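Local coordinates for protein thymine dioxygenase (Neurospora crassa, PDB 5C3R) that probably oxidises the methyl group of thymine, as an iron- and 2-oxoglutarate-dependent dioxygenase that can hold 5-hydroxymethyl uracil in its active site, at residues N189-L194 with Y289-F294; G220-L225 with Y293-N298. All coordinates share one frame; numbering follows the deposited sequence.

Interaction 1: residues N189-L194 with Y289-F294; sequences NILRLL and YSIAYF. With HMU (5-hydroxymethyl uracil), chain G; AKG (2-oxoglutaric acid), chain F.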
ATOM      1  N   ASN A 189      11.443  -0.019   3.080  1.00 15.31           N
ATOM      2  CA  ASN A 189      10.144  -0.000   2.437  1.00 14.82           C
ATOM      3  C   ASN A 189      10.025  -1.169   1.487  1.00 14.99           C
ATOM      4  O   ASN A 189      11.026  -1.815   1.173  1.00 15.70           O
ATOM      5  CB  ASN A 189       9.973   1.313   1.680  1.00 14.67           C
ATOM      6  CG  ASN A 189      10.205   2.524   2.562  1.00 14.62           C
ATOM      7  OD1 ASN A 189       9.899   2.507   3.752  1.00 14.37           O
ATOM      8  ND2 ASN A 189      10.759   3.577   1.987  1.00 14.91           N
ATOM      9  N   ILE A 190       8.805  -1.446   1.035  1.00 14.65           N
ATOM     10  CA  ILE A 190       8.556  -2.562   0.124  1.00 14.73           C
ATOM     11  C   ILE A 190       7.738  -2.100  -1.074  1.00 14.57           C
ATOM     12  O   ILE A 190       6.619  -1.621  -0.930  1.00 14.15           O
ATOM     13  CB  ILE A 190       7.839  -3.729   0.833  1.00 14.64           C
ATOM     14  CG1 ILE A 190       8.707  -4.295   1.966  1.00 14.97           C
ATOM     15  CG2 ILE A 190       7.473  -4.835  -0.150  1.00 14.81           C
ATOM     16  CD1 ILE A 190       9.979  -4.985   1.515  1.00 15.54           C
ATOM     17  N   LEU A 191       8.327  -2.248  -2.255  1.00 14.91           N
ATOM     18  CA  LEU A 191       7.672  -1.937  -3.518  1.00 14.82           C
ATOM     19  C   LEU A 191       6.957  -3.194  -3.993  1.00 14.77           C
ATOM     20  O   LEU A 191       7.601  -4.145  -4.449  1.00 14.91           O
ATOM     21  CB  LEU A 191       8.722  -1.488  -4.539  1.00 15.23           C
ATOM     22  CG  LEU A 191       8.343  -1.299  -6.005  1.00 15.46           C
ATOM     23  CD1 LEU A 191       7.254  -0.249  -6.166  1.00 15.23           C
ATOM     24  CD2 LEU A 191       9.590  -0.900  -6.781  1.00 16.00           C
ATOM     25  N   ARG A 192       5.631  -3.203  -3.869  1.00 14.43           N
ATOM     26  CA  ARG A 192       4.824  -4.331  -4.316  1.00 14.45           C
ATOM     27  C   ARG A 192       4.198  -4.045  -5.677  1.00 14.66           C
ATOM     28  O   ARG A 192       3.297  -3.221  -5.797  1.00 14.39           O
ATOM     29  CB  ARG A 192       3.730  -4.652  -3.295  1.00 14.27           C
ATOM     30  CG  ARG A 192       2.810  -5.797  -3.714  1.00 14.55           C
ATOM     31  CD  ARG A 192       1.646  -6.000  -2.756  1.00 14.43           C
ATOM     32  NE  ARG A 192       1.905  -7.038  -1.754  1.00 14.59           N
ATOM     33  CZ  ARG A 192       1.011  -7.466  -0.857  1.00 14.56           C
ATOM     34  NH1 ARG A 192      -0.219  -6.948  -0.803  1.00 14.35           N
ATOM     35  NH2 ARG A 192       1.350  -8.416   0.006  1.00 14.73           N
ATOM     36  N   LEU A 193       4.678  -4.741  -6.700  1.00 15.20           N
ATOM     37  CA  LEU A 193       4.053  -4.702  -8.019  1.00 15.54           C
ATOM     38  C   LEU A 193       2.897  -5.689  -8.006  1.00 15.60           C
ATOM     39  O   LEU A 193       3.035  -6.797  -7.490  1.00 15.64           O
ATOM     40  CB  LEU A 193       5.055  -5.084  -9.109  1.00 16.06           C
ATOM     41  CG  LEU A 193       6.370  -4.300  -9.131  1.00 16.21           C
ATOM     42  CD1 LEU A 193       7.271  -4.855 -10.217  1.00 16.92           C
ATOM     43  CD2 LEU A 193       6.138  -2.815  -9.350  1.00 16.12           C
ATOM     44  N   LEU A 194       1.757  -5.280  -8.558  1.00 15.72           N
ATOM     45  CA  LEU A 194       0.551  -6.099  -8.546  1.00 15.89           C
ATOM     46  C   LEU A 194      -0.031  -6.231  -9.940  1.00 16.89           C
ATOM     47  O   LEU A 194      -0.082  -5.267 -10.704  1.00 17.17           O
ATOM     48  CB  LEU A 194      -0.504  -5.494  -7.619  1.00 15.33           C
ATOM     49  CG  LEU A 194      -0.340  -5.765  -6.122  1.00 14.75           C
ATOM     50  CD1 LEU A 194      -0.973  -4.657  -5.290  1.00 14.36           C
ATOM     51  CD2 LEU A 194      -0.937  -7.114  -5.764  1.00 14.80           C
ATOM     52  N   TYR A 289      -3.627  -3.367 -13.176  1.00 18.65           N
ATOM     53  CA  TYR A 289      -2.290  -3.163 -12.629  1.00 18.36           C
ATOM     54  C   TYR A 289      -2.325  -2.076 -11.569  1.00 17.50           C
ATOM     55  O   TYR A 289      -2.939  -1.022 -11.757  1.00 17.44           O
ATOM     56  CB  TYR A 289      -1.312  -2.739 -13.723  1.00 19.06           C
ATOM     57  CG  TYR A 289      -1.025  -3.815 -14.739  1.00 20.12           C
ATOM     58  CD1 TYR A 289      -0.046  -4.777 -14.507  1.00 20.20           C
ATOM     59  CD2 TYR A 289      -1.733  -3.873 -15.936  1.00 20.88           C
ATOM     60  CE1 TYR A 289       0.220  -5.766 -15.439  1.00 20.94           C
ATOM     61  CE2 TYR A 289      -1.474  -4.859 -16.871  1.00 21.64           C
ATOM     62  CZ  TYR A 289      -0.498  -5.800 -16.618  1.00 21.66           C
ATOM     63  OH  TYR A 289      -0.246  -6.777 -17.551  1.00 22.90           O
ATOM     64  N   SER A 290      -1.675  -2.346 -10.446  1.00 16.71           N
ATOM     65  CA  SER A 290      -1.437  -1.328  -9.442  1.00 16.00           C
ATOM     66  C   SER A 290      -0.052  -1.551  -8.859  1.00 15.55           C
ATOM     67  O   SER A 290       0.552  -2.600  -9.067  1.00 15.42           O
ATOM     68  CB  SER A 290      -2.502  -1.374  -8.343  1.00 15.69           C
ATOM     69  OG  SER A 290      -2.407  -2.565  -7.577  1.00 15.89           O
ATOM     70  N   ILE A 291       0.446  -0.544  -8.152  1.00 15.21           N
ATOM     71  CA  ILE A 291       1.713  -0.634  -7.447  1.00 15.07           C
ATOM     72  C   ILE A 291       1.525  -0.080  -6.039  1.00 14.69           C
ATOM     73  O   ILE A 291       1.180   1.101  -5.863  1.00 14.83           O
ATOM     74  CB  ILE A 291       2.818   0.169  -8.161  1.00 15.48           C
ATOM     75  CG1 ILE A 291       3.047  -0.384  -9.573  1.00 16.05           C
ATOM     76  CG2 ILE A 291       4.104   0.128  -7.347  1.00 15.44           C
ATOM     77  CD1 ILE A 291       4.111   0.348 -10.365  1.00 16.54           C
ATOM     78  N   ALA A 292       1.762  -0.931  -5.043  1.00 14.25           N
ATOM     79  CA  ALA A 292       1.680  -0.536  -3.646  1.00 13.72           C
ATOM     80  C   ALA A 292       3.080  -0.424  -3.080  1.00 13.63           C
ATOM     81  O   ALA A 292       3.783  -1.420  -2.939  1.00 13.74           O
ATOM     82  CB  ALA A 292       0.869  -1.545  -2.855  1.00 13.49           C
ATOM     83  N   TYR A 293       3.486   0.799  -2.759  1.00 13.43           N
ATOM     84  CA  TYR A 293       4.768   1.031  -2.118  1.00 13.29           C
ATOM     85  C   TYR A 293       4.531   1.178  -0.619  1.00 12.90           C
ATOM     86  O   TYR A 293       4.111   2.231  -0.135  1.00 12.87           O
ATOM     87  CB  TYR A 293       5.427   2.281  -2.700  1.00 13.66           C
ATOM     88  CG  TYR A 293       6.832   2.529  -2.216  1.00 13.90           C
ATOM     89  CD1 TYR A 293       7.919   1.941  -2.850  1.00 14.31           C
ATOM     90  CD2 TYR A 293       7.079   3.361  -1.131  1.00 13.95           C
ATOM     91  CE1 TYR A 293       9.214   2.168  -2.415  1.00 14.62           C
ATOM     92  CE2 TYR A 293       8.371   3.608  -0.694  1.00 14.22           C
ATOM     93  CZ  TYR A 293       9.438   3.008  -1.340  1.00 14.60           C
ATOM     94  OH  TYR A 293      10.728   3.241  -0.911  1.00 14.90           O
ATOM     95  N   PHE A 294       4.794   0.108   0.116  1.00 12.62           N
ATOM     96  CA  PHE A 294       4.594   0.110   1.554  1.00 12.28           C
ATOM     97  C   PHE A 294       5.754   0.830   2.222  1.00 12.41           C
ATOM     98  O   PHE A 294       6.897   0.398   2.108  1.00 12.50           O
ATOM     99  CB  PHE A 294       4.481  -1.321   2.080  1.00 12.16           C
ATOM    100  CG  PHE A 294       3.360  -2.103   1.460  1.00 11.90           C
ATOM    101  CD1 PHE A 294       2.052  -1.677   1.594  1.00 11.70           C
ATOM    102  CD2 PHE A 294       3.611  -3.267   0.747  1.00 12.03           C
ATOM    103  CE1 PHE A 294       1.008  -2.396   1.026  1.00 11.58           C
ATOM    104  CE2 PHE A 294       2.577  -3.989   0.186  1.00 11.94           C
ATOM    105  CZ  PHE A 294       1.274  -3.550   0.321  1.00 11.74           C
TER
HETATM  106  N1  HMU G 403       2.710  -6.393   2.863  1.00 28.60           N
HETATM  107  C2  HMU G 403       3.518  -5.349   3.504  1.00 28.14           C
HETATM  108  O2  HMU G 403       4.725  -5.423   3.502  1.00 27.59           O
HETATM  109  N3  HMU G 403       2.844  -4.216   4.152  1.00 28.24           N
HETATM  110  C4  HMU G 403       1.422  -4.143   4.145  1.00 27.78           C
HETATM  111  O3  HMU G 403      -1.334  -5.474   2.178  1.00 27.62           O
HETATM  112  O4  HMU G 403       0.889  -3.203   4.680  1.00 27.33           O
HETATM  113  C5  HMU G 403       0.631  -5.189   3.495  1.00 28.08           C
HETATM  114  CM5 HMU G 403      -0.883  -5.138   3.467  1.00 27.80           C
HETATM  115  C6  HMU G 403       1.306  -6.307   2.857  1.00 28.24           C
HETATM  116  C1  AKG F 402      -2.330  -3.888  -0.956  1.00 19.47           C
HETATM  117  O1  AKG F 402      -2.105  -3.802   0.270  1.00 18.92           O
HETATM  118  O2  AKG F 402      -1.564  -4.529  -1.705  1.00 19.44           O
HETATM  119  C2  AKG F 402      -3.520  -3.225  -1.513  1.00 19.97           C
HETATM  120  O5  AKG F 402      -4.297  -2.639  -0.751  1.00 19.87           O
HETATM  121  C3  AKG F 402      -3.774  -3.289  -3.011  1.00 19.93           C
HETATM  122  C4  AKG F 402      -4.783  -2.238  -3.470  1.00 20.01           C
HETATM  123  C5  AKG F 402      -4.852  -2.136  -4.984  1.00 19.90           C
HETATM  124  O3  AKG F 402      -5.451  -1.157  -5.461  1.00 19.59           O
HETATM  125  O4  AKG F 402      -4.328  -3.010  -5.719  1.00 19.82           O
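Ile190 to Leu194 pair in antiparallel register with Phe294 to Ser290, two neighbouring strands in the major sheet of the double-stranded beta-helix core common to these dioxygenases. Backbone bonds join Ile190 with Phe294, Arg192 with Ala292 and Leu194 with Ser290, the last pair having one weak bond. The two faces of this ladder differ sharply. Leu191, Leu193, Ile291 and Tyr293 make an apolar layer under helices 57-71 and 147-173, with Leu191 CD1 against Ile291 CG2 at 3.4 Å. At its margin, Asn189 ND2 lies 2.9 Å from Tyr293 OH, a bond close to the amide plane.

The other face carries the co-substrate and the base. Arg192 rises beside Phe294 on an extended first stretch (chi1 178°, CG opposite the amide nitrogen) and then bends at chi3, so that Phe294 CE2 sits over one face of the guanidinium, the two planes 82° apart. Arg192 NH1 then reaches 2-oxoglutarate O2 (2.9 Å) at the guanidinium edge, while NE forms a salt bridge with Glu124. Farther along, Ser290 OG gives a hydrogen bond to O4 at the other end of 2-oxoglutarate (2.7 Å), which Tyr196 and Arg288 also bind. Phe294 spreads one ring face beneath the uracil, almost parallel to it, with CD2 3.5 Å from C2 of the base. A serine in place of this phenylalanine would probably deprive the base of its flat support and leave the Arg192 guanidinium freer to turn. Arg192 and Ser290 thus grip opposite ends of a dianionic co-substrate by charge and hydrogen bonding, while the base rests on an aromatic surface.

Interaction 2: residues G220-L225 with Y293-N298; sequences GSITLL and YFCNPN. With HMU (5-hydroxymethyl uracil), chain G; AKG (2-oxoglutaric acid), chain F.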
ATOM      1  N   GLY A 220       2.316  -0.667   7.878  1.00 13.23           N
ATOM      2  CA  GLY A 220       3.411   0.276   8.109  1.00 13.33           C
ATOM      3  C   GLY A 220       2.995   1.684   8.477  1.00 13.37           C
ATOM      4  O   GLY A 220       1.998   1.883   9.176  1.00 13.63           O
ATOM      5  N   SER A 221       3.781   2.664   8.029  1.00 13.31           N
ATOM      6  CA  SER A 221       3.495   4.075   8.287  1.00 13.25           C
ATOM      7  C   SER A 221       2.480   4.593   7.265  1.00 12.96           C
ATOM      8  O   SER A 221       1.357   4.959   7.627  1.00 12.82           O
ATOM      9  CB  SER A 221       4.775   4.916   8.254  1.00 13.57           C
ATOM     10  OG  SER A 221       5.526   4.670   7.069  1.00 13.81           O
ATOM     11  N   ILE A 222       2.887   4.634   5.995  1.00 12.78           N
ATOM     12  CA  ILE A 222       1.977   4.952   4.897  1.00 12.55           C
ATOM     13  C   ILE A 222       2.214   4.023   3.711  1.00 12.54           C
ATOM     14  O   ILE A 222       3.257   3.365   3.613  1.00 12.60           O
ATOM     15  CB  ILE A 222       2.087   6.425   4.402  1.00 12.69           C
ATOM     16  CG1 ILE A 222       3.459   6.717   3.801  1.00 12.92           C
ATOM     17  CG2 ILE A 222       1.779   7.409   5.528  1.00 12.90           C
ATOM     18  CD1 ILE A 222       3.513   7.995   2.988  1.00 13.11           C
ATOM     19  N   THR A 223       1.236   3.996   2.812  1.00 12.33           N
ATOM     20  CA  THR A 223       1.332   3.253   1.577  1.00 12.35           C
ATOM     21  C   THR A 223       1.035   4.208   0.430  1.00 12.71           C
ATOM     22  O   THR A 223       0.019   4.905   0.448  1.00 12.68           O
ATOM     23  CB  THR A 223       0.322   2.090   1.556  1.00 12.12           C
ATOM     24  OG1 THR A 223       0.646   1.165   2.595  1.00 12.05           O
ATOM     25  CG2 THR A 223       0.348   1.350   0.221  1.00 12.17           C
ATOM     26  N   LEU A 224       1.932   4.248  -0.554  1.00 13.10           N
ATOM     27  CA  LEU A 224       1.702   5.010  -1.775  1.00 13.46           C
ATOM     28  C   LEU A 224       1.126   4.047  -2.790  1.00 13.82           C
ATOM     29  O   LEU A 224       1.815   3.129  -3.241  1.00 14.01           O
ATOM     30  CB  LEU A 224       3.003   5.612  -2.298  1.00 13.77           C
ATOM     31  CG  LEU A 224       3.790   6.411  -1.265  1.00 13.75           C
ATOM     32  CD1 LEU A 224       5.203   6.666  -1.761  1.00 14.13           C
ATOM     33  CD2 LEU A 224       3.067   7.712  -0.965  1.00 13.85           C
ATOM     34  N   LEU A 225      -0.148   4.233  -3.120  1.00 14.14           N
ATOM     35  CA  LEU A 225      -0.828   3.346  -4.038  1.00 14.43           C
ATOM     36  C   LEU A 225      -1.080   4.029  -5.375  1.00 14.91           C
ATOM     37  O   LEU A 225      -1.856   4.979  -5.466  1.00 14.98           O
ATOM     38  CB  LEU A 225      -2.145   2.853  -3.433  1.00 14.44           C
ATOM     39  CG  LEU A 225      -2.895   1.806  -4.257  1.00 14.87           C
ATOM     40  CD1 LEU A 225      -2.089   0.533  -4.438  1.00 14.87           C
ATOM     41  CD2 LEU A 225      -4.216   1.485  -3.586  1.00 15.22           C
ATOM     42  N   TYR A 293       3.486   0.799  -2.759  1.00 13.43           N
ATOM     43  CA  TYR A 293       4.768   1.031  -2.118  1.00 13.29           C
ATOM     44  C   TYR A 293       4.531   1.178  -0.619  1.00 12.90           C
ATOM     45  O   TYR A 293       4.111   2.231  -0.135  1.00 12.87           O
ATOM     46  CB  TYR A 293       5.427   2.281  -2.700  1.00 13.66           C
ATOM     47  CG  TYR A 293       6.832   2.529  -2.216  1.00 13.90           C
ATOM     48  CD1 TYR A 293       7.919   1.941  -2.850  1.00 14.31           C
ATOM     49  CD2 TYR A 293       7.079   3.361  -1.131  1.00 13.95           C
ATOM     50  CE1 TYR A 293       9.214   2.168  -2.415  1.00 14.62           C
ATOM     51  CE2 TYR A 293       8.371   3.608  -0.694  1.00 14.22           C
ATOM     52  CZ  TYR A 293       9.438   3.008  -1.340  1.00 14.60           C
ATOM     53  OH  TYR A 293      10.728   3.241  -0.911  1.00 14.90           O
ATOM     54  N   PHE A 294       4.794   0.108   0.116  1.00 12.62           N
ATOM     55  CA  PHE A 294       4.594   0.110   1.554  1.00 12.28           C
ATOM     56  C   PHE A 294       5.754   0.830   2.222  1.00 12.41           C
ATOM     57  O   PHE A 294       6.897   0.398   2.108  1.00 12.50           O
ATOM     58  CB  PHE A 294       4.481  -1.321   2.080  1.00 12.16           C
ATOM     59  CG  PHE A 294       3.360  -2.103   1.460  1.00 11.90           C
ATOM     60  CD1 PHE A 294       2.052  -1.677   1.594  1.00 11.70           C
ATOM     61  CD2 PHE A 294       3.611  -3.267   0.747  1.00 12.03           C
ATOM     62  CE1 PHE A 294       1.008  -2.396   1.026  1.00 11.58           C
ATOM     63  CE2 PHE A 294       2.577  -3.989   0.186  1.00 11.94           C
ATOM     64  CZ  PHE A 294       1.274  -3.550   0.321  1.00 11.74           C
ATOM     65  N   CYS A 295       5.453   1.940   2.897  1.00 12.39           N
ATOM     66  CA  CYS A 295       6.455   2.671   3.664  1.00 12.68           C
ATOM     67  C   CYS A 295       6.397   2.234   5.134  1.00 12.76           C
ATOM     68  O   CYS A 295       5.308   2.061   5.698  1.00 12.59           O
ATOM     69  CB  CYS A 295       6.240   4.182   3.545  1.00 12.87           C
ATOM     70  SG  CYS A 295       6.098   4.833   1.852  1.00 13.19           S
ATOM     71  N   ASN A 296       7.569   2.042   5.736  1.00 13.05           N
ATOM     72  CA  ASN A 296       7.693   1.632   7.135  1.00 13.21           C
ATOM     73  C   ASN A 296       8.706   2.488   7.893  1.00 13.71           C
ATOM     74  O   ASN A 296       9.612   3.053   7.281  1.00 13.75           O
ATOM     75  CB  ASN A 296       8.176   0.186   7.216  1.00 13.30           C
ATOM     76  CG  ASN A 296       7.245  -0.780   6.520  1.00 12.93           C
ATOM     77  OD1 ASN A 296       6.073  -0.896   6.882  1.00 12.45           O
ATOM     78  ND2 ASN A 296       7.766  -1.499   5.534  1.00 12.91           N
ATOM     79  N   PRO A 297       8.565   2.575   9.229  1.00 14.12           N
ATOM     80  CA  PRO A 297       9.665   3.117  10.017  1.00 14.95           C
ATOM     81  C   PRO A 297      10.901   2.240   9.858  1.00 15.60           C
ATOM     82  O   PRO A 297      10.785   1.081   9.459  1.00 15.52           O
ATOM     83  CB  PRO A 297       9.146   3.052  11.461  1.00 14.87           C
ATOM     84  CG  PRO A 297       7.678   2.928  11.347  1.00 14.34           C
ATOM     85  CD  PRO A 297       7.427   2.181  10.079  1.00 13.97           C
ATOM     86  N   ASN A 298      12.074   2.785  10.148  1.00 16.68           N
ATOM     87  CA  ASN A 298      13.291   1.975  10.168  1.00 17.66           C
ATOM     88  C   ASN A 298      13.041   0.743  11.027  1.00 18.16           C
ATOM     89  O   ASN A 298      12.401   0.848  12.073  1.00 18.21           O
ATOM     90  CB  ASN A 298      14.464   2.777  10.732  1.00 18.26           C
ATOM     91  CG  ASN A 298      14.737   4.051   9.951  1.00 18.35           C
ATOM     92  OD1 ASN A 298      14.360   4.175   8.790  1.00 18.13           O
ATOM     93  ND2 ASN A 298      15.389   5.005  10.592  1.00 19.02           N
TER
HETATM   94  N1  HMU G 403       2.710  -6.393   2.863  1.00 28.60           N
HETATM   95  C2  HMU G 403       3.518  -5.349   3.504  1.00 28.14           C
HETATM   96  O2  HMU G 403       4.725  -5.423   3.502  1.00 27.59           O
HETATM   97  N3  HMU G 403       2.844  -4.216   4.152  1.00 28.24           N
HETATM   98  C4  HMU G 403       1.422  -4.143   4.145  1.00 27.78           C
HETATM   99  O3  HMU G 403      -1.334  -5.474   2.178  1.00 27.62           O
HETATM  100  O4  HMU G 403       0.889  -3.203   4.680  1.00 27.33           O
HETATM  101  C5  HMU G 403       0.631  -5.189   3.495  1.00 28.08           C
HETATM  102  CM5 HMU G 403      -0.883  -5.138   3.467  1.00 27.80           C
HETATM  103  C6  HMU G 403       1.306  -6.307   2.857  1.00 28.24           C
HETATM  104  C1  AKG F 402      -2.330  -3.888  -0.956  1.00 19.47           C
HETATM  105  O1  AKG F 402      -2.105  -3.802   0.270  1.00 18.92           O
HETATM  106  O2  AKG F 402      -1.564  -4.529  -1.705  1.00 19.44           O
HETATM  107  C2  AKG F 402      -3.520  -3.225  -1.513  1.00 19.97           C
HETATM  108  O5  AKG F 402      -4.297  -2.639  -0.751  1.00 19.87           O
HETATM  109  C3  AKG F 402      -3.774  -3.289  -3.011  1.00 19.93           C
HETATM  110  C4  AKG F 402      -4.783  -2.238  -3.470  1.00 20.01           C
HETATM  111  C5  AKG F 402      -4.852  -2.136  -4.984  1.00 19.90           C
HETATM  112  O3  AKG F 402      -5.451  -1.157  -5.461  1.00 19.59           O
HETATM  113  O4  AKG F 402      -4.328  -3.010  -5.719  1.00 19.82           O
HETATM  114  O   HOH W   1       2.669   0.591   4.825  1.00 22.67           O
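Leu224 and Tyr293 form an antiparallel hydrogen-bonded pair, Thr223 and Phe294 follow as a non-hydrogen-bonded pair, and a classic beta bulge then sets both Ser221 and Ile222 against Cys295. In the bulge, Cys295 N gives a hydrogen bond to Ile222 O (2.7 Å), nearly along the C=O axis, while Cys295 O accepts one from Ser221 N (2.9 Å) and a weak one from Ser221 OG. A water molecule donates to the same Cys295 O and to Thr223 OG1 (3.1 Å), tying the bulge to the strand. Gly220 packs its CA 3.2 Å from Asn296 OD1, and a CB there would run into that oxygen and into Cys295 O.

Thr223 and Phe294 lie side by side and point the same way. With OG1 anti to the carbonyl carbon (chi1 -64°), Thr223 places this hydroxyl oxygen at the ring edge, 3.3 Å from Phe294 CD1, and CG2 touches the same carbon. OG1 is also hydrogen-bonded to Asp218, a metal ligand, and could help position its carboxylate. On the opposite face of the sheet Leu224 runs alongside Tyr293, its CD1 3.9 Å from Tyr293 CD2 and also against Cys295 SG; Ile222 CG1 meets Cys295 CB at 3.8 Å.

On its other edge strand 222-227 pairs with strand 251-256, and Ile222 and Leu224 rest there on Val254. Helix 147-173 covers Ile222 and Cys295 through His162, and helix 258-263 closes over Ile222 with Leu260 and over Pro297 with Leu259 and Trp263.

In the fold
Strand 284-295 is the middle member of three: interaction 1 pairs one side of it with strand 190-200, and interaction 2 pairs the other with strand 222-227, their centres about 10 Å apart. Tyr293 and Phe294 belong to both. Direct links cross between them: Asn189 OD1 of interaction 1 probably bonds Asn296 N of interaction 2 (3.1 Å), and Ala292 CB packs on Leu225 CD1 (3.9 Å). Together they floor the active site. Leu225 CD2 comes within 3.5 Å of 2-oxoglutarate O3, adding an apolar wall to the polar grip of interaction 1, and the Phe294 side chain lies about 5 Å from the bound nickel ion.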